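Local coordinates for eukaryotic translation initiation factor 4E type 5 (Leishmania major, PDB 7KCJ), which is a member of the eIF4E family of translation initiation factors and probably binds the 7-methylguanosine cap of messenger RNA, at residues A[76-81]-A[139-144]; A[101-106]-A[151-156]; A[105-110]-A[179-184]; A[114-119]-A[170-175]. All blocks are in the same frame, centred on the assembly; numbering follows the deposited sequence.

Interaction 1: A[76-81]-A[139-144]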
loop_
_atom_site.group_PDB
_atom_site.type_symbol
_atom_site.label_atom_id
_atom_site.label_comp_id
_atom_site.label_asym_id
_atom_site.label_seq_id
_atom_site.Cartn_x
_atom_site.Cartn_y
_atom_site.Cartn_z
ATOM N N SER A 76 1.074 7.899 9.573
ATOM C CA SER A 76 0.422 8.270 8.329
ATOM C C SER A 76 0.251 7.063 7.378
ATOM O O SER A 76 0.829 5.991 7.589
ATOM C CB SER A 76 1.160 9.426 7.641
ATOM O OG SER A 76 2.300 8.958 6.939
ATOM N N THR A 77 -0.545 7.253 6.323
ATOM C CA THR A 77 -0.808 6.221 5.334
ATOM C C THR A 77 -1.019 6.861 3.977
ATOM O O THR A 77 -1.813 7.791 3.850
ATOM C CB THR A 77 -2.044 5.365 5.707
ATOM O OG1 THR A 77 -2.047 5.053 7.094
ATOM C CG2 THR A 77 -2.119 4.091 4.916
ATOM N N LEU A 78 -0.309 6.380 2.967
ATOM C CA LEU A 78 -0.482 6.793 1.578
ATOM C C LEU A 78 -1.342 5.686 0.983
ATOM O O LEU A 78 -0.965 4.530 1.069
ATOM C CB LEU A 78 0.855 6.903 0.844
ATOM C CG LEU A 78 0.757 7.293 -0.627
ATOM C CD1 LEU A 78 0.162 8.691 -0.779
ATOM C CD2 LEU A 78 2.146 7.226 -1.307
ATOM N N ILE A 79 -2.521 6.008 0.481
ATOM C CA ILE A 79 -3.492 5.011 0.017
ATOM C C ILE A 79 -3.748 5.043 -1.492
ATOM O O ILE A 79 -3.907 6.122 -2.065
ATOM C CB ILE A 79 -4.805 5.267 0.802
ATOM C CG1 ILE A 79 -4.573 5.183 2.343
ATOM C CG2 ILE A 79 -5.951 4.345 0.349
ATOM C CD1 ILE A 79 -5.803 5.684 3.230
ATOM N N PHE A 80 -3.816 3.864 -2.131
ATOM C CA PHE A 80 -4.134 3.726 -3.551
ATOM C C PHE A 80 -5.344 2.799 -3.639
ATOM O O PHE A 80 -5.260 1.645 -3.194
ATOM C CB PHE A 80 -2.966 3.102 -4.342
ATOM C CG PHE A 80 -1.669 3.874 -4.284
ATOM C CD1 PHE A 80 -0.845 3.792 -3.177
ATOM C CD2 PHE A 80 -1.269 4.668 -5.346
ATOM C CE1 PHE A 80 0.341 4.505 -3.126
ATOM C CE2 PHE A 80 -0.089 5.385 -5.287
ATOM C CZ PHE A 80 0.716 5.290 -4.188
ATOM N N ALA A 81 -6.461 3.276 -4.216
ATOM C CA ALA A 81 -7.646 2.429 -4.338
ATOM C C ALA A 81 -8.114 2.364 -5.769
ATOM O O ALA A 81 -8.367 3.405 -6.371
ATOM C CB ALA A 81 -8.774 2.928 -3.446
ATOM N N LEU A 139 -3.943 -0.632 -1.901
ATOM C CA LEU A 139 -2.561 -0.656 -1.490
ATOM C C LEU A 139 -2.381 0.474 -0.483
ATOM O O LEU A 139 -2.747 1.607 -0.774
ATOM C CB LEU A 139 -1.696 -0.409 -2.722
ATOM C CG LEU A 139 -0.242 -0.804 -2.665
ATOM C CD1 LEU A 139 -0.083 -2.284 -2.419
ATOM C CD2 LEU A 139 0.399 -0.474 -3.998
ATOM N N ARG A 140 -1.868 0.166 0.718
ATOM C CA ARG A 140 -1.656 1.162 1.756
ATOM C C ARG A 140 -0.185 1.159 2.144
ATOM O O ARG A 140 0.362 0.121 2.468
ATOM C CB ARG A 140 -2.545 0.878 2.972
ATOM C CG ARG A 140 -3.963 0.450 2.599
ATOM C CD ARG A 140 -5.000 1.071 3.485
ATOM N NE ARG A 140 -4.984 0.491 4.820
ATOM C CZ ARG A 140 -5.515 1.067 5.895
ATOM N NH1 ARG A 140 -6.088 2.261 5.803
ATOM N NH2 ARG A 140 -5.476 0.452 7.071
ATOM N N ILE A 141 0.475 2.304 2.058
ATOM C CA ILE A 141 1.894 2.420 2.384
ATOM C C ILE A 141 2.075 3.246 3.652
ATOM O O ILE A 141 1.588 4.370 3.713
ATOM C CB ILE A 141 2.696 2.961 1.192
ATOM C CG1 ILE A 141 2.366 2.213 -0.098
ATOM C CG2 ILE A 141 4.165 2.892 1.463
ATOM C CD1 ILE A 141 3.006 2.892 -1.345
ATOM N N ALA A 142 2.645 2.645 4.703
ATOM C CA ALA A 142 2.822 3.322 5.981
ATOM C C ALA A 142 4.274 3.529 6.362
ATOM O O ALA A 142 5.015 2.550 6.484
ATOM C CB ALA A 142 2.125 2.546 7.079
ATOM N N ALA A 143 4.673 4.777 6.626
ATOM C CA ALA A 143 6.040 5.055 7.088
ATOM C C ALA A 143 6.170 4.549 8.528
ATOM O O ALA A 143 5.378 4.945 9.396
ATOM C CB ALA A 143 6.307 6.554 7.072
ATOM N N ARG A 144 7.162 3.688 8.792
ATOM C CA ARG A 144 7.382 3.181 10.143
ATOM C C ARG A 144 8.865 3.340 10.593
ATOM O O ARG A 144 9.515 2.337 10.916
ATOM C CB ARG A 144 6.947 1.709 10.219
ATOM C CG ARG A 144 5.462 1.503 9.933
ATOM C CD ARG A 144 4.861 0.418 10.797
ATOM N NE ARG A 144 3.747 0.931 11.592
ATOM C CZ ARG A 144 3.727 0.968 12.922
ATOM N NH1 ARG A 144 4.763 0.517 13.621
ATOM N NH2 ARG A 144 2.673 1.461 13.563
HETATM O O HOH W 1 2.771 5.050 9.431
HETATM O O HOH W 2 3.167 6.706 5.073
#
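Leu78 and Ile141 face each other as an antiparallel hydrogen-bonded pair, and Phe80 and Leu139 form the next one. Each pair is closed by two backbone bonds. Leu78 N gives to Ile141 O at 2.9 Å, and Ile141 N returns a bond to Leu78 O; both are almost straight. Between them Ile79 and Arg140 make a non-hydrogen-bonded pair. There the weaker contacts are of the CA-H...O kind, such as Arg140 CA to Leu78 O at 3.5 Å.

The apolar contacts lie on the face of the sheet that carries Leu78, Phe80, Leu139 and Ile141. The ring atom CE1 of Phe80 meets CD1 of Ile141 at 3.6 Å, the two side chains crossing at a slant. The ring edge of Phe80 passes Leu139 O, with CD1 of Phe80 3.8 Å from that oxygen. On the other face CG2 of Thr77 packs on CB of Arg140 at 3.8 Å. CG2 sits loosely over one face of the guanidinium, and CD1 of Ile79 lies at its edge. NE of Arg140 makes a salt bridge with OE2 of Glu156.

Water joins the two strands where the pairing ends. One water gives to Ser76 O and, at 2.6 Å, to Ala143 O. A second gives to Ser76 OG and Ile141 O and accepts from Ala143 N.

These are central strands of the curved antiparallel eIF4E sheet. Strand 13-23 flanks 77-82, and strand 153-159 flanks 136-143. Helix 108-121 covers the Phe80 face through Leu113, Val116, Leu117 and Met121.

Interaction 2: A[101-106]-A[151-156]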
loop_
_atom_site.group_PDB
_atom_site.type_symbol
_atom_site.label_atom_id
_atom_site.label_comp_id
_atom_site.label_asym_id
_atom_site.label_seq_id
_atom_site.Cartn_x
_atom_site.Cartn_y
_atom_site.Cartn_z
ATOM N N ILE A 101 3.860 -6.519 3.935
ATOM C CA ILE A 101 5.266 -6.618 3.562
ATOM C C ILE A 101 6.016 -5.513 4.298
ATOM O O ILE A 101 5.788 -4.333 4.012
ATOM C CB ILE A 101 5.430 -6.460 2.031
ATOM C CG1 ILE A 101 4.601 -7.501 1.267
ATOM C CG2 ILE A 101 6.892 -6.544 1.620
ATOM C CD1 ILE A 101 4.075 -7.015 0.037
ATOM N N ASN A 102 6.900 -5.873 5.235
ATOM C CA ASN A 102 7.721 -4.873 5.937
ATOM C C ASN A 102 9.075 -4.762 5.256
ATOM O O ASN A 102 9.723 -5.778 5.037
ATOM C CB ASN A 102 7.913 -5.236 7.395
ATOM C CG ASN A 102 6.619 -5.176 8.166
ATOM O OD1 ASN A 102 6.178 -4.097 8.572
ATOM N ND2 ASN A 102 5.985 -6.319 8.374
ATOM N N LEU A 103 9.480 -3.549 4.877
ATOM C CA LEU A 103 10.735 -3.326 4.166
ATOM C C LEU A 103 11.608 -2.528 5.114
ATOM O O LEU A 103 11.274 -1.390 5.417
ATOM C CB LEU A 103 10.460 -2.539 2.871
ATOM C CG LEU A 103 9.467 -3.175 1.922
ATOM C CD1 LEU A 103 9.088 -2.217 0.774
ATOM C CD2 LEU A 103 10.000 -4.539 1.401
ATOM N N LEU A 104 12.685 -3.131 5.626
ATOM C CA LEU A 104 13.519 -2.509 6.645
ATOM C C LEU A 104 14.511 -1.443 6.183
ATOM O O LEU A 104 14.684 -0.458 6.893
ATOM C CB LEU A 104 14.306 -3.584 7.438
ATOM C CG LEU A 104 13.543 -4.726 8.136
ATOM C CD1 LEU A 104 14.427 -5.415 9.146
ATOM C CD2 LEU A 104 12.324 -4.235 8.867
ATOM N N LYS A 105 15.236 -1.662 5.079
ATOM C CA LYS A 105 16.306 -0.736 4.686
ATOM C C LYS A 105 16.659 -0.788 3.197
ATOM O O LYS A 105 16.328 -1.764 2.537
ATOM C CB LYS A 105 17.555 -1.093 5.518
ATOM C CG LYS A 105 18.019 -2.523 5.311
ATOM C CD LYS A 105 19.230 -2.843 6.155
ATOM C CE LYS A 105 19.437 -4.328 6.286
ATOM N NZ LYS A 105 20.647 -4.655 7.078
ATOM N N PRO A 106 17.345 0.232 2.638
ATOM C CA PRO A 106 17.750 0.145 1.226
ATOM C C PRO A 106 18.777 -0.954 1.007
ATOM O O PRO A 106 19.540 -1.291 1.920
ATOM C CB PRO A 106 18.379 1.513 0.954
ATOM C CG PRO A 106 18.834 1.999 2.292
ATOM C CD PRO A 106 17.813 1.491 3.260
ATOM N N GLU A 151 14.693 4.025 7.562
ATOM C CA GLU A 151 13.942 4.037 6.302
ATOM C C GLU A 151 12.884 2.942 6.221
ATOM O O GLU A 151 12.341 2.710 5.154
ATOM C CB GLU A 151 14.868 4.018 5.087
ATOM C CG GLU A 151 15.863 5.165 5.122
ATOM C CD GLU A 151 16.717 5.344 3.884
ATOM O OE1 GLU A 151 16.324 4.842 2.809
ATOM O OE2 GLU A 151 17.777 5.997 3.993
ATOM N N GLN A 152 12.553 2.304 7.339
ATOM C CA GLN A 152 11.567 1.237 7.367
ATOM C C GLN A 152 10.169 1.694 6.972
ATOM O O GLN A 152 9.718 2.752 7.420
ATOM C CB GLN A 152 11.515 0.589 8.747
ATOM C CG GLN A 152 10.633 -0.653 8.787
ATOM C CD GLN A 152 10.519 -1.249 10.172
ATOM O OE1 GLN A 152 11.079 -0.725 11.169
ATOM N NE2 GLN A 152 9.753 -2.341 10.264
ATOM N N ILE A 153 9.504 0.913 6.101
ATOM C CA ILE A 153 8.125 1.136 5.671
ATOM C C ILE A 153 7.339 -0.192 5.684
ATOM O O ILE A 153 7.920 -1.275 5.700
ATOM C CB ILE A 153 8.023 1.842 4.286
ATOM C CG1 ILE A 153 8.508 0.926 3.131
ATOM C CG2 ILE A 153 8.764 3.164 4.281
ATOM C CD1 ILE A 153 8.424 1.551 1.745
ATOM N N ARG A 154 6.003 -0.099 5.689
ATOM C CA ARG A 154 5.146 -1.276 5.579
ATOM C C ARG A 154 4.179 -1.097 4.440
ATOM O O ARG A 154 3.510 -0.074 4.377
ATOM C CB ARG A 154 4.350 -1.545 6.860
ATOM C CG ARG A 154 3.554 -2.859 6.745
ATOM C CD ARG A 154 2.548 -3.062 7.846
ATOM N NE ARG A 154 3.121 -3.015 9.181
ATOM C CZ ARG A 154 2.398 -2.993 10.299
ATOM N NH1 ARG A 154 1.068 -2.979 10.241
ATOM N NH2 ARG A 154 2.999 -2.948 11.483
ATOM N N VAL A 155 4.081 -2.079 3.562
ATOM C CA VAL A 155 3.116 -2.058 2.480
ATOM C C VAL A 155 2.034 -3.078 2.822
ATOM O O VAL A 155 2.336 -4.223 3.168
ATOM C CB VAL A 155 3.755 -2.333 1.104
ATOM C CG1 VAL A 155 2.705 -2.204 -0.008
ATOM C CG2 VAL A 155 4.922 -1.391 0.841
ATOM N N GLU A 156 0.787 -2.648 2.813
ATOM C CA GLU A 156 -0.362 -3.494 3.122
ATOM C C GLU A 156 -1.189 -3.632 1.843
ATOM O O GLU A 156 -1.624 -2.625 1.285
ATOM C CB GLU A 156 -1.198 -2.845 4.240
ATOM C CG GLU A 156 -2.512 -3.550 4.563
ATOM C CD GLU A 156 -3.320 -2.891 5.667
ATOM O OE1 GLU A 156 -4.141 -3.583 6.306
ATOM O OE2 GLU A 156 -3.128 -1.672 5.893
HETATM O O HOH W 3 16.476 1.653 7.388
#
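Asn102 has CG anti to its carbonyl carbon (chi1 -66°). The Arg154 chain runs out extended as far as CD, and a turn at chi3 (-56°) then brings NE to Asn102 OD1. The two side chains lie side by side and point the same way. They sit on neighbouring antiparallel strands of the eIF4E sheet, as a non-hydrogen-bonded pair. Arg154 NE gives a long, bent hydrogen bond to Asn102 OD1 at 3.3 Å, with 144° at the hydrogen. The amide and guanidinium planes are nearly perpendicular. Asn102 OD1 also lies 3.4 Å from CG of Arg154, so the amide oxygen rests against the arginine chain as well. The other end of the amide, ND2, bonds to Asn187 on the edge strand 186-191. Asn102 thus ties three adjacent strands together.

Ile101 with Val155 and Leu103 with Ile153 are the hydrogen-bonded pairs on either side. Four nearly straight backbone bonds hold them, such as Leu103 N to Ile153 O at 2.9 Å. Their side chains share the buried face, where CD1 of Leu103 touches CD1 of Ile153 at 3.9 Å. Helix 108-121 packs on this face, and Leu172 of helix 165-178 reaches Ile101.

Past the last bridge the chains are joined by looser contacts. The Gln152 chain is extended and lies alongside Leu104, with NE2 of Gln152 3.5 Å from CD2 of Leu104. Further out, CD of Pro106 meets OE1 of Glu151 at 3.7 Å, the two side chains roughly at a right angle. A water there gives to Leu104 O at 2.8 Å and accepts from Glu151 N.

Interaction 3: A[105-110]-A[179-184]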
loop_
_atom_site.group_PDB
_atom_site.type_symbol
_atom_site.label_atom_id
_atom_site.label_comp_id
_atom_site.label_asym_id
_atom_site.label_seq_id
_atom_site.Cartn_x
_atom_site.Cartn_y
_atom_site.Cartn_z
ATOM N N LYS A 105 15.236 -1.662 5.079
ATOM C CA LYS A 105 16.306 -0.736 4.686
ATOM C C LYS A 105 16.659 -0.788 3.197
ATOM O O LYS A 105 16.328 -1.764 2.537
ATOM C CB LYS A 105 17.555 -1.093 5.518
ATOM C CG LYS A 105 18.019 -2.523 5.311
ATOM C CD LYS A 105 19.230 -2.843 6.155
ATOM C CE LYS A 105 19.437 -4.328 6.286
ATOM N NZ LYS A 105 20.647 -4.655 7.078
ATOM N N PRO A 106 17.345 0.232 2.638
ATOM C CA PRO A 106 17.750 0.145 1.226
ATOM C C PRO A 106 18.777 -0.954 1.007
ATOM O O PRO A 106 19.540 -1.291 1.920
ATOM C CB PRO A 106 18.379 1.513 0.954
ATOM C CG PRO A 106 18.834 1.999 2.292
ATOM C CD PRO A 106 17.813 1.491 3.260
ATOM N N PRO A 107 18.839 -1.514 -0.218
ATOM C CA PRO A 107 17.982 -1.232 -1.385
ATOM C C PRO A 107 16.614 -1.931 -1.363
ATOM O O PRO A 107 15.807 -1.699 -2.252
ATOM C CB PRO A 107 18.844 -1.714 -2.554
ATOM C CG PRO A 107 19.644 -2.858 -1.984
ATOM C CD PRO A 107 19.831 -2.565 -0.509
ATOM N N THR A 108 16.350 -2.766 -0.348
ATOM C CA THR A 108 15.088 -3.514 -0.221
ATOM C C THR A 108 13.844 -2.616 -0.211
ATOM O O THR A 108 12.844 -2.947 -0.848
ATOM C CB THR A 108 15.154 -4.441 0.996
ATOM O OG1 THR A 108 16.275 -5.328 0.859
ATOM C CG2 THR A 108 13.876 -5.215 1.195
ATOM N N THR A 109 13.892 -1.502 0.492
ATOM C CA THR A 109 12.767 -0.573 0.549
ATOM C C THR A 109 12.381 -0.073 -0.860
ATOM O O THR A 109 11.223 -0.182 -1.266
ATOM C CB THR A 109 13.119 0.595 1.474
ATOM O OG1 THR A 109 14.430 1.071 1.135
ATOM C CG2 THR A 109 13.074 0.208 2.933
ATOM N N ASP A 110 13.381 0.335 -1.639
ATOM C CA ASP A 110 13.128 0.860 -2.970
ATOM C C ASP A 110 12.673 -0.235 -3.921
ATOM O O ASP A 110 11.573 -0.130 -4.470
ATOM C CB ASP A 110 14.355 1.609 -3.498
ATOM C CG ASP A 110 14.650 2.876 -2.727
ATOM O OD1 ASP A 110 13.735 3.715 -2.594
ATOM O OD2 ASP A 110 15.794 3.029 -2.262
ATOM N N LYS A 179 15.560 -10.742 -6.747
ATOM C CA LYS A 179 16.189 -9.424 -6.749
ATOM C C LYS A 179 17.533 -9.389 -5.955
ATOM O O LYS A 179 18.168 -8.343 -5.879
ATOM C CB LYS A 179 15.204 -8.348 -6.240
ATOM C CG LYS A 179 14.148 -7.960 -7.278
ATOM C CD LYS A 179 13.389 -6.682 -6.894
ATOM C CE LYS A 179 12.919 -5.930 -8.116
ATOM N NZ LYS A 179 12.313 -4.611 -7.780
ATOM N N GLY A 180 17.950 -10.514 -5.373
ATOM C CA GLY A 180 19.170 -10.587 -4.580
ATOM C C GLY A 180 19.032 -9.908 -3.227
ATOM O O GLY A 180 20.036 -9.612 -2.571
ATOM N N LEU A 181 17.788 -9.666 -2.788
ATOM C CA LEU A 181 17.540 -8.983 -1.537
ATOM C C LEU A 181 17.841 -9.855 -0.347
ATOM O O LEU A 181 17.653 -11.076 -0.401
ATOM C CB LEU A 181 16.127 -8.392 -1.504
ATOM C CG LEU A 181 15.837 -7.433 -2.698
ATOM C CD1 LEU A 181 14.385 -6.990 -2.731
ATOM C CD2 LEU A 181 16.799 -6.249 -2.730
ATOM N N ALA A 182 18.382 -9.227 0.705
ATOM C CA ALA A 182 18.801 -9.901 1.923
ATOM C C ALA A 182 17.613 -10.361 2.746
ATOM O O ALA A 182 16.676 -9.582 2.947
ATOM C CB ALA A 182 19.670 -8.961 2.745
ATOM N N ALA A 183 17.658 -11.608 3.229
ATOM C CA ALA A 183 16.609 -12.250 4.042
ATOM C C ALA A 183 16.281 -11.496 5.320
ATOM O O ALA A 183 15.122 -11.471 5.728
ATOM C CB ALA A 183 16.992 -13.687 4.382
ATOM N N ASN A 184 17.274 -10.848 5.929
ATOM C CA ASN A 184 17.070 -10.061 7.140
ATOM C C ASN A 184 16.480 -8.670 6.882
ATOM O O ASN A 184 16.317 -7.924 7.833
ATOM C CB ASN A 184 18.409 -9.913 7.886
ATOM C CG ASN A 184 19.423 -8.967 7.270
ATOM O OD1 ASN A 184 19.190 -8.318 6.244
ATOM N ND2 ASN A 184 20.588 -8.871 7.892
HETATM O O HOH W 4 21.051 -6.766 5.141
HETATM O O HOH W 5 19.072 -6.139 0.599
#
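Thr108 and Leu181 meet at the centre of a small surface contact between two connecting segments. Residues 105-110 lead from strand 97-103 into helix 108-121. Residues 179-184 lead from helix 165-178 to strand 186-191. The direct contacts are van der Waals, and two waters supply the polar links.

Leu181 is directed at the start of helix 108-121. Its CD2 comes within 3.7 Å of Thr108 OG1, the two side chains meeting at a slant. More loosely, the same methyl approaches CG of Pro107 at 4.5 Å. Pro107 follows a cis peptide bond, just before the first helical residue. With OG1 anti to the carbonyl carbon (chi1 -58°), Thr108 presents its hydroxyl to Leu181. A hydrogen bond joins this hydroxyl to Ser185 OG. It also shares a water with Ala182 N; the water lies 2.9 Å from Thr108 OG1 and accepts from the amide at 3.2 Å.

The second link lies farther out, at Lys105 and Asn184. The Lys105 chain is extended beyond CG and crosses Asn184 at about a right angle. Lys105 NZ and Asn184 OD1 are 4.0 Å apart and meet through a water. It accepts from Lys105 NZ and gives to Asn184 OD1 at 2.7 Å.

Gly180 ends helix 165-178 in a Schellman motif, with positive phi. The chain then turns and brings Leu181 toward Thr108. Met176 of helix 165-178 and Tyr186 of strand 186-191 each touch both Thr108 and Leu181. Leu103, at the end of strand 97-103, also packs on Thr108. The contact therefore bridges the adjoining ends of both helices, beside the edge of the sheet.

Interaction 4: A[114-119]-A[170-175]; sequences ELVLAV and EFLAEA
The ring of Phe171 meets Val119 at its edge. CG1 of Val119 lies close to the ring plane, 3.4 Å from CE2 of Phe171, a tight approach. The two side chains reach toward each other tip to tip. CG of Phe171 is anti to its backbone N (chi1 177°), which places it on the side of helix 108-121. The other methyl of Val119, CG2, turns to Leu172 and touches its CD2 at 3.6 Å. Val119 is thus gripped by two neighbouring residues of the opposite helix.

Leu172 sits at the middle of the contact. Its CD2 also meets CD2 of Leu115 at 4.1 Å and, more loosely, CG2 of Val116 at 4.3 Å. In this way one methyl touches three residues of helix 108-121.

The two helices lie side by side on one face of the eIF4E sheet. Their segments run roughly antiparallel, at 141°, and the axes of the two segments come no closer than 11.1 Å. Here the gap is bridged by the methyls of Leu115, Val119 and Leu172, the CB of Ala175 and the Phe171 ring edge, and the contact is wholly apolar. Ile101 of strand 97-103 touches both Val116 and Leu172, so the sheet closes one side of the contact. Val116 also rests on Leu139, Val155 and Val157 of the sheet.

Toward the C-terminal end of helix 165-178, Ala175 packs against the forked end of Leu115. Its CB lies 3.7 Å from both CD1 and CD2 of Leu115.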
loop_
_atom_site.group_PDB
_atom_site.type_symbol
_atom_site.label_atom_id
_atom_site.label_comp_id
_atom_site.label_asym_id
_atom_site.label_seq_id
_atom_site.Cartn_x
_atom_site.Cartn_y
_atom_site.Cartn_z
ATOM N N GLU A 114 8.831 -0.899 -5.472
ATOM C CA GLU A 114 8.631 -0.921 -6.920
ATOM C C GLU A 114 7.963 -2.201 -7.360
ATOM O O GLU A 114 7.021 -2.150 -8.149
ATOM C CB GLU A 114 9.960 -0.768 -7.673
ATOM C CG GLU A 114 10.593 0.597 -7.508
ATOM C CD GLU A 114 11.962 0.705 -8.143
ATOM O OE1 GLU A 114 12.164 0.126 -9.235
ATOM O OE2 GLU A 114 12.836 1.371 -7.545
ATOM N N LEU A 115 8.418 -3.344 -6.826
ATOM C CA LEU A 115 7.837 -4.628 -7.171
ATOM C C LEU A 115 6.367 -4.707 -6.780
ATOM O O LEU A 115 5.550 -5.108 -7.605
ATOM C CB LEU A 115 8.646 -5.766 -6.537
ATOM C CG LEU A 115 8.032 -7.168 -6.673
ATOM C CD1 LEU A 115 8.284 -7.741 -8.060
ATOM C CD2 LEU A 115 8.547 -8.076 -5.609
ATOM N N VAL A 116 6.026 -4.328 -5.532
ATOM C CA VAL A 116 4.645 -4.400 -5.054
ATOM C C VAL A 116 3.739 -3.474 -5.861
ATOM O O VAL A 116 2.669 -3.895 -6.315
ATOM C CB VAL A 116 4.540 -4.145 -3.535
ATOM C CG1 VAL A 116 3.090 -4.232 -3.085
ATOM C CG2 VAL A 116 5.372 -5.155 -2.754
ATOM N N LEU A 117 4.203 -2.223 -6.116
ATOM C CA LEU A 117 3.429 -1.266 -6.920
ATOM C C LEU A 117 3.143 -1.851 -8.320
ATOM O O LEU A 117 2.008 -1.809 -8.777
ATOM C CB LEU A 117 4.165 0.081 -7.059
ATOM C CG LEU A 117 4.209 0.979 -5.810
ATOM C CD1 LEU A 117 5.062 2.197 -6.039
ATOM C CD2 LEU A 117 2.811 1.406 -5.345
ATOM N N ALA A 118 4.143 -2.496 -8.927
ATOM C CA ALA A 118 3.995 -3.117 -10.244
ATOM C C ALA A 118 3.073 -4.336 -10.237
ATOM O O ALA A 118 2.176 -4.406 -11.077
ATOM C CB ALA A 118 5.354 -3.477 -10.823
ATOM N N VAL A 119 3.262 -5.279 -9.300
ATOM C CA VAL A 119 2.423 -6.465 -9.245
ATOM C C VAL A 119 0.932 -6.120 -8.978
ATOM O O VAL A 119 0.040 -6.757 -9.533
ATOM C CB VAL A 119 2.952 -7.554 -8.267
ATOM C CG1 VAL A 119 4.324 -8.100 -8.653
ATOM C CG2 VAL A 119 2.885 -7.136 -6.815
ATOM N N GLU A 170 3.440 -16.075 -2.407
ATOM C CA GLU A 170 4.582 -16.862 -2.891
ATOM C C GLU A 170 5.214 -16.217 -4.122
ATOM O O GLU A 170 6.433 -16.234 -4.261
ATOM C CB GLU A 170 4.211 -18.321 -3.166
ATOM C CG GLU A 170 5.419 -19.234 -3.291
ATOM C CD GLU A 170 6.388 -19.199 -2.118
ATOM O OE1 GLU A 170 5.924 -19.222 -0.954
ATOM O OE2 GLU A 170 7.615 -19.140 -2.365
ATOM N N PHE A 171 4.404 -15.580 -4.979
ATOM C CA PHE A 171 4.928 -14.868 -6.147
ATOM C C PHE A 171 5.836 -13.722 -5.678
ATOM O O PHE A 171 6.920 -13.551 -6.220
ATOM C CB PHE A 171 3.795 -14.304 -7.018
ATOM C CG PHE A 171 4.344 -13.507 -8.174
ATOM C CD1 PHE A 171 4.932 -14.142 -9.256
ATOM C CD2 PHE A 171 4.372 -12.125 -8.134
ATOM C CE1 PHE A 171 5.474 -13.408 -10.304
ATOM C CE2 PHE A 171 4.920 -11.394 -9.184
ATOM C CZ PHE A 171 5.453 -12.037 -10.268
ATOM N N LEU A 172 5.388 -12.955 -4.670
ATOM C CA LEU A 172 6.169 -11.844 -4.147
ATOM C C LEU A 172 7.462 -12.360 -3.511
ATOM O O LEU A 172 8.514 -11.767 -3.724
ATOM C CB LEU A 172 5.357 -11.039 -3.121
ATOM C CG LEU A 172 4.217 -10.217 -3.678
ATOM C CD1 LEU A 172 3.282 -9.723 -2.543
ATOM C CD2 LEU A 172 4.750 -9.072 -4.479
ATOM N N ALA A 173 7.397 -13.473 -2.760
ATOM C CA ALA A 173 8.579 -14.024 -2.106
ATOM C C ALA A 173 9.612 -14.522 -3.113
ATOM O O ALA A 173 10.801 -14.323 -2.907
ATOM C CB ALA A 173 8.186 -15.146 -1.153
ATOM N N GLU A 174 9.173 -15.186 -4.190
ATOM C CA GLU A 174 10.113 -15.650 -5.211
ATOM C C GLU A 174 10.739 -14.452 -5.950
ATOM O O GLU A 174 11.934 -14.501 -6.245
ATOM C CB GLU A 174 9.449 -16.624 -6.183
ATOM C CG GLU A 174 9.094 -17.939 -5.537
ATOM C CD GLU A 174 8.713 -19.007 -6.544
ATOM O OE1 GLU A 174 8.062 -18.665 -7.557
ATOM O OE2 GLU A 174 9.073 -20.185 -6.323
ATOM N N ALA A 175 9.963 -13.349 -6.171
ATOM C CA ALA A 175 10.473 -12.158 -6.864
ATOM C C ALA A 175 11.474 -11.343 -6.029
ATOM O O ALA A 175 12.427 -10.799 -6.586
ATOM C CB ALA A 175 9.338 -11.266 -7.336
#

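Interactions 1 and 2 belong to the same sheet, with centres 11 Å apart. Strands 136-143 and 153-159 are neighbours there, and a probable hydrogen bond from Ala142 N to Arg154 O (2.9 Å) joins the two contacts. Interaction 4 sets two helices against this sheet. Val116 CG1 meets Leu139 CD1 of interaction 1 at 3.8 Å, and Val116 CG2 meets Ile101 CD1 of interaction 2 at 3.6 Å. Interaction 3 shares Lys105 and Pro106 with interaction 2 and helix 108-121 with interaction 4. It lies about 19 Å from interaction 1 between centres. In eIF4E proteins the helices back the convex side of the sheet and the cap binds at the concave side, so interaction 4 probably belongs to the scaffold rather than the pocket.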